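Local atomic coordinates of neurotoxin (Clostridium botulinum, PDB entry 2QN0), a protein that acts as the zinc-dependent protease light chain of botulinum neurotoxin type C1, cleaving the neuronal SNARE proteins syntaxin and SNAP-25. Residues R100-E105 with A364-V369; F198-S203 with Q370-Y375; K292-Y297 with N345-L350; T381-N386 with L421-P426. All coordinates share one frame; numbering follows the deposited sequence.

How the contacts relate
The four contacts show how separate parts of a zinc protease chain are tied together, some of them near its metal. Contact 2 lies nearest the metal, with the Arg372 side chain about 6 Å from the zinc ion held by His229, His233 and Glu269. It touches contact 1 where Ala364 CB packs on Asn371 CB at 3.7 Å. Contact 2 also touches contact 4: Met199 N lies 2.8 Å from Val383 O, probably a hydrogen bond, and Thr201 OG1 is likewise probably bonded to Thr381 O. Contact 3 stands apart, its centre about 25 Å from that of contact 1 and about 43 Å from that of contact 4, on the opposite side of the chain's centre.

Contact 1: R100-E105 with A364-V369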
loop_
_atom_site.group_PDB
_atom_site.type_symbol
_atom_site.label_atom_id
_atom_site.label_comp_id
_atom_site.label_asym_id
_atom_site.label_seq_id
_atom_site.Cartn_x
_atom_site.Cartn_y
_atom_site.Cartn_z
ATOM N N ARG A 100 16.581 2.009 -5.245
ATOM C CA ARG A 100 16.884 3.414 -4.958
ATOM C C ARG A 100 16.795 3.608 -3.447
ATOM O O ARG A 100 16.000 2.951 -2.777
ATOM C CB ARG A 100 15.893 4.363 -5.646
ATOM C CG ARG A 100 15.758 4.167 -7.148
ATOM C CD ARG A 100 17.091 4.140 -7.846
ATOM N NE ARG A 100 16.961 3.678 -9.225
ATOM C CZ ARG A 100 16.604 4.443 -10.249
ATOM N NH1 ARG A 100 16.338 5.730 -10.061
ATOM N NH2 ARG A 100 16.515 3.918 -11.466
ATOM N N GLU A 101 17.598 4.523 -2.914
ATOM C CA GLU A 101 17.617 4.757 -1.477
ATOM C C GLU A 101 16.265 5.064 -0.839
ATOM O O GLU A 101 15.963 4.557 0.240
ATOM C CB GLU A 101 18.601 5.879 -1.137
ATOM C CG GLU A 101 20.026 5.593 -1.576
ATOM C CD GLU A 101 21.029 6.550 -0.961
ATOM O OE1 GLU A 101 20.817 7.778 -1.053
ATOM O OE2 GLU A 101 22.031 6.072 -0.389
ATOM N N ILE A 102 15.452 5.891 -1.487
ATOM C CA ILE A 102 14.163 6.229 -0.897
ATOM C C ILE A 102 13.261 5.001 -0.815
ATOM O O ILE A 102 12.515 4.836 0.150
ATOM C CB ILE A 102 13.460 7.371 -1.675
ATOM C CG1 ILE A 102 12.305 7.922 -0.832
ATOM C CG2 ILE A 102 12.961 6.875 -3.031
ATOM C CD1 ILE A 102 11.744 9.236 -1.345
ATOM N N GLY A 103 13.350 4.130 -1.818
ATOM C CA GLY A 103 12.545 2.921 -1.822
ATOM C C GLY A 103 13.032 1.950 -0.762
ATOM O O GLY A 103 12.241 1.251 -0.132
ATOM N N GLU A 104 14.344 1.893 -0.567
ATOM C CA GLU A 104 14.905 1.011 0.448
ATOM C C GLU A 104 14.415 1.471 1.822
ATOM O O GLU A 104 14.076 0.653 2.676
ATOM C CB GLU A 104 16.435 1.046 0.403
ATOM C CG GLU A 104 17.090 0.069 1.366
ATOM C CD GLU A 104 18.603 0.170 1.367
ATOM O OE1 GLU A 104 19.200 0.172 0.269
ATOM O OE2 GLU A 104 19.194 0.241 2.465
ATOM N N GLU A 105 14.370 2.784 2.028
ATOM C CA GLU A 105 13.917 3.336 3.304
ATOM C C GLU A 105 12.425 3.070 3.499
ATOM O O GLU A 105 11.982 2.750 4.603
ATOM C CB GLU A 105 14.201 4.841 3.364
ATOM C CG GLU A 105 13.852 5.506 4.694
ATOM C CD GLU A 105 14.605 4.912 5.880
ATOM O OE1 GLU A 105 15.785 4.535 5.716
ATOM O OE2 GLU A 105 14.019 4.836 6.982
ATOM N N ALA A 364 8.458 9.534 -8.832
ATOM C CA ALA A 364 8.572 9.645 -10.286
ATOM C C ALA A 364 9.862 10.354 -10.676
ATOM O O ALA A 364 10.525 9.968 -11.639
ATOM C CB ALA A 364 7.366 10.392 -10.863
ATOM N N LYS A 365 10.217 11.393 -9.926
ATOM C CA LYS A 365 11.441 12.135 -10.199
ATOM C C LYS A 365 12.672 11.316 -9.822
ATOM O O LYS A 365 13.630 11.223 -10.591
ATOM C CB LYS A 365 11.455 13.449 -9.410
ATOM C CG LYS A 365 10.383 14.441 -9.838
ATOM C CD LYS A 365 10.469 15.740 -9.044
ATOM C CE LYS A 365 10.185 15.519 -7.566
ATOM N NZ LYS A 365 10.243 16.793 -6.790
ATOM N N ILE A 366 12.641 10.715 -8.639
ATOM C CA ILE A 366 13.774 9.929 -8.161
ATOM C C ILE A 366 14.088 8.693 -9.002
ATOM O O ILE A 366 15.257 8.401 -9.265
ATOM C CB ILE A 366 13.560 9.529 -6.686
ATOM C CG1 ILE A 366 13.540 10.796 -5.823
ATOM C CG2 ILE A 366 14.669 8.580 -6.224
ATOM C CD1 ILE A 366 13.171 10.554 -4.377
ATOM N N TYR A 367 13.058 7.970 -9.433
ATOM C CA TYR A 367 13.267 6.772 -10.250
ATOM C C TYR A 367 13.382 7.113 -11.732
ATOM O O TYR A 367 13.541 6.230 -12.571
ATOM C CB TYR A 367 12.128 5.775 -10.027
ATOM C CG TYR A 367 12.189 5.099 -8.672
ATOM C CD1 TYR A 367 12.675 3.797 -8.539
ATOM C CD2 TYR A 367 11.804 5.780 -7.517
ATOM C CE1 TYR A 367 12.777 3.188 -7.282
ATOM C CE2 TYR A 367 11.904 5.185 -6.260
ATOM C CZ TYR A 367 12.392 3.892 -6.149
ATOM O OH TYR A 367 12.509 3.315 -4.904
ATOM N N ASN A 368 13.293 8.402 -12.042
ATOM C CA ASN A 368 13.403 8.884 -13.414
ATOM C C ASN A 368 12.468 8.180 -14.398
ATOM O O ASN A 368 12.912 7.630 -15.406
ATOM C CB ASN A 368 14.851 8.750 -13.896
ATOM C CG ASN A 368 15.098 9.477 -15.202
ATOM O OD1 ASN A 368 14.792 10.664 -15.332
ATOM N ND2 ASN A 368 15.662 8.771 -16.177
ATOM N N VAL A 369 11.174 8.197 -14.099
ATOM C CA VAL A 369 10.185 7.586 -14.976
ATOM C C VAL A 369 9.107 8.606 -15.305
ATOM O O VAL A 369 8.897 9.566 -14.560
ATOM C CB VAL A 369 9.499 6.357 -14.322
ATOM C CG1 VAL A 369 10.530 5.266 -14.050
ATOM C CG2 VAL A 369 8.790 6.768 -13.033
#
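The Tyr367 ring carries Arg100 CG over one face, offset toward the rim, and has Gly103 CA near its plane at the phenol end. The Arg100 guanidinium is turned only 17° from that ring; Tyr367 CD1 lies 4.2 Å above its plane, again toward the rim, while Ile366 O sits at its edge, in plane, 3.0 Å from NH1. A bend at chi2 (-50°) swings CD aside. Arg100 CG lies over the ring face in a CH-pi arrangement, though modelled too close for its distance to carry weight. Gly103, having no side chain, allows Tyr367 OH to within 3.1 Å of its CA, and the hydroxyl is hydrogen-bonded to Ile97 O. Beside this pair, Ile102 CD1 meets Ile366 CD1 at 3.6 Å, the two side chains crossing at about a right angle, and Ile102 CG2 lies 3.8 Å from Tyr367 CE2. The contact thus joins the N-terminal turn of helix 101-112 to a Schellman motif closing helix 360-366, with Tyr367 also touching Ile224 and Met228 of the zinc-binding helix 223-238. Chemically it is an apolar seam bordered by a cation: Arg100 CB and CG pack on the ring, while NH2 is hydrogen-bonded to Gln396 O.

Contact 2: F198-S203 with Q370-Y375; sequences FMLTYS and QNRKIY
Tyr202 and Arg372 both place CG between their own backbone N and carbonyl carbon, the crowded position (chi1 54° and 52°), and their side chains cross at about a right angle. The Tyr202 ring lies against the backbone of the 370-375 loop: Arg372 N stands 3.5 Å above the ring plane of Tyr202, and Arg372 CB makes a CH-pi contact 4.3 Å from its centroid. At the phenol end, Tyr202 OH reaches 3.1 Å from Asn371 CA, with Gln370 CG near the ring plane. This joins strand 201-202, paired with 219-220, to the loop that borders the zinc site, where Arg372 touches the zinc ligand His229 of helix 223-238. Arg372 runs extended from CG to NE past Leu200, whose CD1 lies 3.6 Å from Arg372 NH1. In related clostridial proteases an arginine and a tyrosine of this loop assist catalysis, consistent with the placing of Arg372 and Tyr375, whose CD1 lies 3.5 Å above the guanidinium plane of Arg372. Glu360 OE2 positions the loop, forming a salt bridge with Arg372 NE and a hydrogen bond with Asn371 ND2. Gln370 OE1 accepts Asn371 N on an in-plane lone pair, and also Asn207 N.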
loop_
_atom_site.group_PDB
_atom_site.type_symbol
_atom_site.label_atom_id
_atom_site.label_comp_id
_atom_site.label_asym_id
_atom_site.label_seq_id
_atom_site.Cartn_x
_atom_site.Cartn_y
_atom_site.Cartn_z
ATOM N N PHE A 198 -1.509 -4.122 -14.312
ATOM C CA PHE A 198 -2.630 -3.481 -15.003
ATOM C C PHE A 198 -2.340 -1.995 -14.830
ATOM O O PHE A 198 -2.625 -1.413 -13.781
ATOM C CB PHE A 198 -3.956 -3.872 -14.350
ATOM C CG PHE A 198 -4.414 -5.257 -14.711
ATOM C CD1 PHE A 198 -5.256 -5.464 -15.799
ATOM C CD2 PHE A 198 -3.975 -6.361 -13.987
ATOM C CE1 PHE A 198 -5.653 -6.751 -16.164
ATOM C CE2 PHE A 198 -4.365 -7.653 -14.344
ATOM C CZ PHE A 198 -5.206 -7.845 -15.435
ATOM N N MET A 199 -1.764 -1.393 -15.866
ATOM C CA MET A 199 -1.350 0.003 -15.815
ATOM C C MET A 199 -2.286 1.066 -16.371
ATOM O O MET A 199 -2.827 0.941 -17.467
ATOM C CB MET A 199 0.004 0.146 -16.511
ATOM C CG MET A 199 1.084 -0.760 -15.951
ATOM S SD MET A 199 2.495 -0.861 -17.062
ATOM C CE MET A 199 2.009 -2.274 -18.080
ATOM N N LEU A 200 -2.437 2.131 -15.595
ATOM C CA LEU A 200 -3.257 3.272 -15.965
ATOM C C LEU A 200 -2.487 4.039 -17.043
ATOM O O LEU A 200 -1.255 4.098 -17.006
ATOM C CB LEU A 200 -3.475 4.135 -14.713
ATOM C CG LEU A 200 -4.115 5.524 -14.733
ATOM C CD1 LEU A 200 -4.667 5.832 -13.337
ATOM C CD2 LEU A 200 -3.089 6.569 -15.147
ATOM N N THR A 201 -3.204 4.601 -18.016
ATOM C CA THR A 201 -2.566 5.363 -19.090
ATOM C C THR A 201 -3.008 6.824 -19.046
ATOM O O THR A 201 -4.125 7.128 -18.623
ATOM C CB THR A 201 -2.889 4.764 -20.474
ATOM O OG1 THR A 201 -4.308 4.671 -20.640
ATOM C CG2 THR A 201 -2.276 3.367 -20.601
ATOM N N TYR A 202 -2.135 7.717 -19.500
ATOM C CA TYR A 202 -2.404 9.155 -19.460
ATOM C C TYR A 202 -1.576 9.904 -20.502
ATOM O O TYR A 202 -0.650 9.341 -21.089
ATOM C CB TYR A 202 -2.027 9.672 -18.071
ATOM C CG TYR A 202 -0.602 9.292 -17.721
ATOM C CD1 TYR A 202 0.474 10.090 -18.118
ATOM C CD2 TYR A 202 -0.321 8.062 -17.124
ATOM C CE1 TYR A 202 1.789 9.669 -17.945
ATOM C CE2 TYR A 202 0.996 7.630 -16.947
ATOM C CZ TYR A 202 2.042 8.435 -17.366
ATOM O OH TYR A 202 3.341 7.990 -17.250
ATOM N N SER A 203 -1.910 11.177 -20.717
ATOM C CA SER A 203 -1.175 12.028 -21.650
ATOM C C SER A 203 -0.726 13.309 -20.937
ATOM O O SER A 203 0.200 13.986 -21.384
ATOM C CB SER A 203 -2.033 12.378 -22.874
ATOM O OG SER A 203 -3.218 13.063 -22.514
ATOM N N GLN A 370 8.441 8.405 -16.434
ATOM C CA GLN A 370 7.356 9.285 -16.840
ATOM C C GLN A 370 6.197 8.937 -15.918
ATOM O O GLN A 370 6.071 7.792 -15.486
ATOM C CB GLN A 370 6.962 9.001 -18.295
ATOM C CG GLN A 370 5.846 9.887 -18.841
ATOM C CD GLN A 370 6.231 11.356 -18.864
ATOM O OE1 GLN A 370 6.419 11.974 -17.816
ATOM N NE2 GLN A 370 6.356 11.922 -20.067
ATOM N N ASN A 371 5.353 9.914 -15.608
ATOM C CA ASN A 371 4.215 9.648 -14.743
ATOM C C ASN A 371 3.149 10.721 -14.909
ATOM O O ASN A 371 3.409 11.787 -15.467
ATOM C CB ASN A 371 4.661 9.579 -13.275
ATOM C CG ASN A 371 3.579 9.022 -12.363
ATOM O OD1 ASN A 371 2.926 8.033 -12.697
ATOM N ND2 ASN A 371 3.396 9.641 -11.198
ATOM N N ARG A 372 1.946 10.427 -14.429
ATOM C CA ARG A 372 0.849 11.380 -14.514
ATOM C C ARG A 372 1.261 12.644 -13.770
ATOM O O ARG A 372 1.949 12.578 -12.754
ATOM C CB ARG A 372 -0.416 10.777 -13.894
ATOM C CG ARG A 372 -0.228 10.222 -12.485
ATOM C CD ARG A 372 -1.487 9.505 -12.007
ATOM N NE ARG A 372 -1.290 8.838 -10.720
ATOM C CZ ARG A 372 -2.204 8.073 -10.126
ATOM N NH1 ARG A 372 -3.384 7.878 -10.702
ATOM N NH2 ARG A 372 -1.935 7.497 -8.958
ATOM N N LYS A 373 0.856 13.798 -14.288
ATOM C CA LYS A 373 1.199 15.069 -13.667
ATOM C C LYS A 373 0.393 15.311 -12.392
ATOM O O LYS A 373 0.888 15.920 -11.442
ATOM C CB LYS A 373 0.960 16.210 -14.652
ATOM C CG LYS A 373 1.421 17.567 -14.148
ATOM C CD LYS A 373 1.241 18.624 -15.222
ATOM C CE LYS A 373 1.710 19.986 -14.743
ATOM N NZ LYS A 373 1.516 21.018 -15.801
ATOM N N ILE A 374 -0.850 14.844 -12.389
ATOM C CA ILE A 374 -1.732 14.991 -11.234
ATOM C C ILE A 374 -2.467 13.682 -10.989
ATOM O O ILE A 374 -2.615 12.864 -11.897
ATOM C CB ILE A 374 -2.789 16.108 -11.444
ATOM C CG1 ILE A 374 -3.482 15.929 -12.794
ATOM C CG2 ILE A 374 -2.128 17.478 -11.332
ATOM C CD1 ILE A 374 -4.660 16.873 -13.007
ATOM N N TYR A 375 -2.930 13.489 -9.760
ATOM C CA TYR A 375 -3.650 12.272 -9.407
ATOM C C TYR A 375 -4.903 12.111 -10.270
ATOM O O TYR A 375 -5.269 11.000 -10.648
ATOM C CB TYR A 375 -4.042 12.305 -7.927
ATOM C CG TYR A 375 -4.809 11.085 -7.475
ATOM C CD1 TYR A 375 -4.183 9.843 -7.367
ATOM C CD2 TYR A 375 -6.167 11.168 -7.166
ATOM C CE1 TYR A 375 -4.895 8.709 -6.961
ATOM C CE2 TYR A 375 -6.884 10.044 -6.757
ATOM C CZ TYR A 375 -6.241 8.818 -6.657
ATOM O OH TYR A 375 -6.944 7.706 -6.253
#

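Contact 3: K292-Y297 with N345-L350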
loop_
_atom_site.group_PDB
_atom_site.type_symbol
_atom_site.label_atom_id
_atom_site.label_comp_id
_atom_site.label_asym_id
_atom_site.label_seq_id
_atom_site.Cartn_x
_atom_site.Cartn_y
_atom_site.Cartn_z
ATOM N N LYS A 292 -3.400 17.545 15.100
ATOM C CA LYS A 292 -4.229 16.474 15.629
ATOM C C LYS A 292 -3.344 15.234 15.805
ATOM O O LYS A 292 -3.429 14.531 16.813
ATOM C CB LYS A 292 -5.377 16.178 14.662
ATOM C CG LYS A 292 -6.439 15.239 15.199
ATOM C CD LYS A 292 -7.541 15.034 14.166
ATOM C CE LYS A 292 -8.653 14.138 14.689
ATOM N NZ LYS A 292 -9.346 14.730 15.863
ATOM N N ALA A 293 -2.487 14.981 14.821
ATOM C CA ALA A 293 -1.575 13.840 14.878
ATOM C C ALA A 293 -0.614 14.014 16.051
ATOM O O ALA A 293 -0.335 13.063 16.782
ATOM C CB ALA A 293 -0.795 13.721 13.567
ATOM N N LEU A 294 -0.106 15.227 16.234
ATOM C CA LEU A 294 0.811 15.484 17.340
ATOM C C LEU A 294 0.137 15.178 18.677
ATOM O O LEU A 294 0.761 14.600 19.571
ATOM C CB LEU A 294 1.297 16.939 17.311
ATOM C CG LEU A 294 2.242 17.375 18.439
ATOM C CD1 LEU A 294 3.461 16.457 18.503
ATOM C CD2 LEU A 294 2.672 18.810 18.199
ATOM N N ASP A 295 -1.132 15.550 18.820
ATOM C CA ASP A 295 -1.845 15.278 20.068
ATOM C C ASP A 295 -2.005 13.781 20.282
ATOM O O ASP A 295 -1.922 13.299 21.413
ATOM C CB ASP A 295 -3.226 15.941 20.087
ATOM C CG ASP A 295 -3.148 17.440 20.315
ATOM O OD1 ASP A 295 -2.272 17.879 21.090
ATOM O OD2 ASP A 295 -3.975 18.175 19.733
ATOM N N TYR A 296 -2.246 13.042 19.203
ATOM C CA TYR A 296 -2.381 11.595 19.324
ATOM C C TYR A 296 -1.030 11.003 19.721
ATOM O O TYR A 296 -0.969 10.023 20.463
ATOM C CB TYR A 296 -2.864 10.976 18.006
ATOM C CG TYR A 296 -4.355 11.103 17.773
ATOM C CD1 TYR A 296 -5.271 10.609 18.702
ATOM C CD2 TYR A 296 -4.851 11.686 16.607
ATOM C CE1 TYR A 296 -6.648 10.691 18.473
ATOM C CE2 TYR A 296 -6.222 11.772 16.367
ATOM C CZ TYR A 296 -7.114 11.274 17.301
ATOM O OH TYR A 296 -8.466 11.353 17.062
ATOM N N TYR A 297 0.051 11.599 19.227
ATOM C CA TYR A 297 1.392 11.124 19.559
ATOM C C TYR A 297 1.692 11.390 21.030
ATOM O O TYR A 297 2.335 10.579 21.695
ATOM C CB TYR A 297 2.446 11.807 18.676
ATOM C CG TYR A 297 2.711 11.099 17.358
ATOM C CD1 TYR A 297 1.684 10.435 16.678
ATOM C CD2 TYR A 297 3.986 11.101 16.789
ATOM C CE1 TYR A 297 1.927 9.784 15.459
ATOM C CE2 TYR A 297 4.237 10.459 15.570
ATOM C CZ TYR A 297 3.204 9.804 14.915
ATOM O OH TYR A 297 3.450 9.175 13.715
ATOM N N ASN A 345 10.167 19.363 17.226
ATOM C CA ASN A 345 11.056 19.428 16.070
ATOM C C ASN A 345 11.143 18.076 15.366
ATOM O O ASN A 345 11.010 17.994 14.146
ATOM C CB ASN A 345 12.452 19.883 16.499
ATOM C CG ASN A 345 12.581 21.394 16.542
ATOM O OD1 ASN A 345 11.638 22.096 16.906
ATOM N ND2 ASN A 345 13.752 21.901 16.177
ATOM N N LYS A 346 11.365 17.021 16.140
ATOM C CA LYS A 346 11.456 15.680 15.575
ATOM C C LYS A 346 10.128 15.256 14.959
ATOM O O LYS A 346 10.102 14.594 13.917
ATOM C CB LYS A 346 11.882 14.678 16.650
ATOM C CG LYS A 346 13.373 14.704 16.947
ATOM C CD LYS A 346 13.737 13.707 18.034
ATOM C CE LYS A 346 15.240 13.496 18.096
ATOM N NZ LYS A 346 15.978 14.772 18.292
ATOM N N PHE A 347 9.025 15.638 15.594
ATOM C CA PHE A 347 7.710 15.284 15.072
ATOM C C PHE A 347 7.452 15.958 13.729
ATOM O O PHE A 347 7.024 15.317 12.769
ATOM C CB PHE A 347 6.602 15.702 16.036
ATOM C CG PHE A 347 5.226 15.527 15.467
ATOM C CD1 PHE A 347 4.614 14.278 15.460
ATOM C CD2 PHE A 347 4.563 16.601 14.882
ATOM C CE1 PHE A 347 3.363 14.099 14.879
ATOM C CE2 PHE A 347 3.314 16.434 14.297
ATOM C CZ PHE A 347 2.710 15.182 14.293
ATOM N N VAL A 348 7.692 17.263 13.672
ATOM C CA VAL A 348 7.470 18.011 12.443
ATOM C C VAL A 348 8.257 17.421 11.280
ATOM O O VAL A 348 7.743 17.313 10.165
ATOM C CB VAL A 348 7.860 19.498 12.624
ATOM C CG1 VAL A 348 7.876 20.207 11.279
ATOM C CG2 VAL A 348 6.865 20.170 13.554
ATOM N N GLU A 349 9.501 17.039 11.544
ATOM C CA GLU A 349 10.356 16.461 10.517
ATOM C C GLU A 349 9.785 15.130 10.033
ATOM O O GLU A 349 9.730 14.868 8.831
ATOM C CB GLU A 349 11.772 16.259 11.067
ATOM C CG GLU A 349 12.714 15.541 10.114
ATOM C CD GLU A 349 14.103 15.358 10.697
ATOM O OE1 GLU A 349 14.210 14.870 11.842
ATOM O OE2 GLU A 349 15.089 15.694 10.007
ATOM N N LEU A 350 9.358 14.295 10.975
ATOM C CA LEU A 350 8.780 12.997 10.639
ATOM C C LEU A 350 7.489 13.168 9.845
ATOM O O LEU A 350 7.296 12.536 8.800
ATOM C CB LEU A 350 8.492 12.203 11.916
ATOM C CG LEU A 350 7.759 10.868 11.735
ATOM C CD1 LEU A 350 8.591 9.946 10.846
ATOM C CD2 LEU A 350 7.523 10.225 13.098
#
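Phe347 projects from helix 344-357 as a single large knob, and Ala293, Leu294 and Tyr297 of helix 283-304 line the hollow that receives it. With Glu290, one turn earlier and also touching the ring, they mark the four corners, spaced i, i+3, i+4 and i+7, of a hole of the knobs-into-holes kind. Phe347 CG is anti to its backbone N (chi1 172°), and the ring enters deeply enough for CZ to lie 3.4 Å from Leu294 N and 3.9 Å from Ala293 CB. Leu294 roofs one face: its CD1 makes a CH-pi contact 3.8 Å from the Phe347 centroid, and its CB lies 3.7 Å from Phe347 CE2. On the Tyr297 side the phenylalanine turns its edge to the tyrosine face, an offset edge-to-face pair with planes at 81° and centroids 5.2 Å apart. A smaller bump follows one turn on, where Leu350 CD2 fits at the edge of the Tyr297 ring, 4.1 Å from CE2. The segment axes pass 11.1 Å apart, at a crossing angle of 126°, with the ring between them. Tyr297 also meets Tyr330 edge-to-face, and its OH is hydrogen-bonded to Tyr239 O. Between the two segments the buried contact is apolar and aromatic, without hydrogen bonds, so the fit probably depends on shape more than on polar pairing.

Contact 4: T381-N386 with L421-P426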
loop_
_atom_site.group_PDB
_atom_site.type_symbol
_atom_site.label_atom_id
_atom_site.label_comp_id
_atom_site.label_asym_id
_atom_site.label_seq_id
_atom_site.Cartn_x
_atom_site.Cartn_y
_atom_site.Cartn_z
ATOM N N THR A 381 -7.365 3.841 -22.173
ATOM C CA THR A 381 -7.491 2.402 -21.988
ATOM C C THR A 381 -6.257 1.864 -21.275
ATOM O O THR A 381 -5.131 2.159 -21.663
ATOM C CB THR A 381 -7.648 1.664 -23.333
ATOM O OG1 THR A 381 -8.745 2.230 -24.060
ATOM C CG2 THR A 381 -7.931 0.187 -23.094
ATOM N N PRO A 382 -6.458 1.080 -20.206
ATOM C CA PRO A 382 -5.344 0.506 -19.447
ATOM C C PRO A 382 -4.550 -0.472 -20.307
ATOM O O PRO A 382 -5.094 -1.075 -21.234
ATOM C CB PRO A 382 -6.043 -0.208 -18.289
ATOM C CG PRO A 382 -7.335 0.533 -18.142
ATOM C CD PRO A 382 -7.745 0.751 -19.570
ATOM N N VAL A 383 -3.268 -0.618 -20.001
ATOM C CA VAL A 383 -2.414 -1.544 -20.736
ATOM C C VAL A 383 -1.725 -2.479 -19.755
ATOM O O VAL A 383 -1.733 -2.248 -18.547
ATOM C CB VAL A 383 -1.323 -0.804 -21.557
ATOM C CG1 VAL A 383 -1.972 0.051 -22.640
ATOM C CG2 VAL A 383 -0.460 0.058 -20.643
ATOM N N THR A 384 -1.155 -3.557 -20.276
ATOM C CA THR A 384 -0.432 -4.493 -19.435
ATOM C C THR A 384 0.779 -4.977 -20.220
ATOM O O THR A 384 0.964 -4.606 -21.381
ATOM C CB THR A 384 -1.314 -5.688 -19.005
ATOM O OG1 THR A 384 -0.620 -6.453 -18.011
ATOM C CG2 THR A 384 -1.642 -6.586 -20.193
ATOM N N ALA A 385 1.614 -5.782 -19.580
ATOM C CA ALA A 385 2.813 -6.290 -20.225
ATOM C C ALA A 385 3.363 -7.447 -19.410
ATOM O O ALA A 385 2.946 -7.666 -18.273
ATOM C CB ALA A 385 3.860 -5.181 -20.328
ATOM N N ASN A 386 4.294 -8.192 -19.999
ATOM C CA ASN A 386 4.912 -9.317 -19.307
ATOM C C ASN A 386 6.118 -8.748 -18.580
ATOM O O ASN A 386 7.253 -8.848 -19.054
ATOM C CB ASN A 386 5.346 -10.378 -20.319
ATOM C CG ASN A 386 4.225 -10.771 -21.257
ATOM O OD1 ASN A 386 3.098 -11.021 -20.826
ATOM N ND2 ASN A 386 4.528 -10.832 -22.549
ATOM N N LEU A 421 3.846 -3.191 -24.759
ATOM C CA LEU A 421 2.674 -2.719 -24.031
ATOM C C LEU A 421 1.425 -3.035 -24.843
ATOM O O LEU A 421 1.346 -2.691 -26.022
ATOM C CB LEU A 421 2.763 -1.204 -23.810
ATOM C CG LEU A 421 3.957 -0.678 -23.013
ATOM C CD1 LEU A 421 3.966 0.848 -23.046
ATOM C CD2 LEU A 421 3.876 -1.187 -21.577
ATOM N N ARG A 422 0.450 -3.692 -24.224
ATOM C CA ARG A 422 -0.784 -4.023 -24.929
ATOM C C ARG A 422 -2.020 -3.598 -24.148
ATOM O O ARG A 422 -2.035 -3.652 -22.919
ATOM C CB ARG A 422 -0.850 -5.528 -25.218
ATOM C CG ARG A 422 -0.752 -6.411 -23.986
ATOM C CD ARG A 422 -0.962 -7.885 -24.329
ATOM N NE ARG A 422 -0.856 -8.741 -23.147
ATOM C CZ ARG A 422 0.289 -9.064 -22.551
ATOM N NH1 ARG A 422 1.442 -8.611 -23.026
ATOM N NH2 ARG A 422 0.280 -9.829 -21.468
ATOM N N LYS A 423 -3.053 -3.159 -24.859
ATOM C CA LYS A 423 -4.286 -2.755 -24.197
ATOM C C LYS A 423 -4.860 -3.996 -23.527
ATOM O O LYS A 423 -4.731 -5.102 -24.055
ATOM C CB LYS A 423 -5.292 -2.205 -25.213
ATOM C CG LYS A 423 -4.874 -0.905 -25.877
ATOM C CD LYS A 423 -5.976 -0.384 -26.789
ATOM C CE LYS A 423 -5.510 0.817 -27.596
ATOM N NZ LYS A 423 -5.050 1.931 -26.726
ATOM N N VAL A 424 -5.480 -3.821 -22.364
ATOM C CA VAL A 424 -6.065 -4.953 -21.655
ATOM C C VAL A 424 -7.293 -5.455 -22.407
ATOM O O VAL A 424 -7.834 -4.753 -23.260
ATOM C CB VAL A 424 -6.488 -4.563 -20.216
ATOM C CG1 VAL A 424 -5.284 -4.046 -19.441
ATOM C CG2 VAL A 424 -7.594 -3.518 -20.261
ATOM N N ASN A 425 -7.723 -6.676 -22.099
ATOM C CA ASN A 425 -8.900 -7.256 -22.743
ATOM C C ASN A 425 -10.073 -6.285 -22.604
ATOM O O ASN A 425 -10.428 -5.885 -21.497
ATOM C CB ASN A 425 -9.255 -8.593 -22.091
ATOM C CG ASN A 425 -8.136 -9.613 -22.205
ATOM O OD1 ASN A 425 -7.737 -9.994 -23.305
ATOM N ND2 ASN A 425 -7.624 -10.060 -21.063
ATOM N N PRO A 426 -10.693 -5.901 -23.729
ATOM C CA PRO A 426 -11.825 -4.968 -23.710
ATOM C C PRO A 426 -13.106 -5.500 -23.071
ATOM O O PRO A 426 -13.899 -4.728 -22.530
ATOM C CB PRO A 426 -12.011 -4.632 -25.186
ATOM C CG PRO A 426 -11.631 -5.913 -25.858
ATOM C CD PRO A 426 -10.380 -6.315 -25.109
HETATM O O HOH W 1 -4.513 2.810 -24.212
HETATM O O HOH W 2 -6.261 4.252 -25.455
#
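Thr384 and Arg422 form the hydrogen-bonded pair of a short two-stranded antiparallel ladder that ties the C-terminal tail of the light chain to strand 383-384. Backbone bonds come first: Thr384 N to Arg422 O (2.8 Å), Arg422 N to Thr384 O (3.0 Å) and, beyond the non-hydrogen-bonded pair Val383 and Lys423, Val424 N to Pro382 O. Arg422 O, which accepts Thr384 N, also lies 3.1 Å from Val383 CA, a CA-H...O contact. Packing contacts flank the ladder, with Pro382 CB 4.1 Å from Val424 CG1 and Ala385 CB against Leu421 CD2. Arg422 runs extended to NE, and chi4 of -75° turns CZ so that Thr384 CG2 lies over one face of the guanidinium, 3.5 Å above the plane. Water supplies a further link: one molecule donates to Thr381 O and accepts from Lys423 NZ at 2.7 Å. The polar side-chain contact is made by Arg422 NH2, which donates to Asn386 OD1 at 3.1 Å, from 38° out of the amide carbonyl plane.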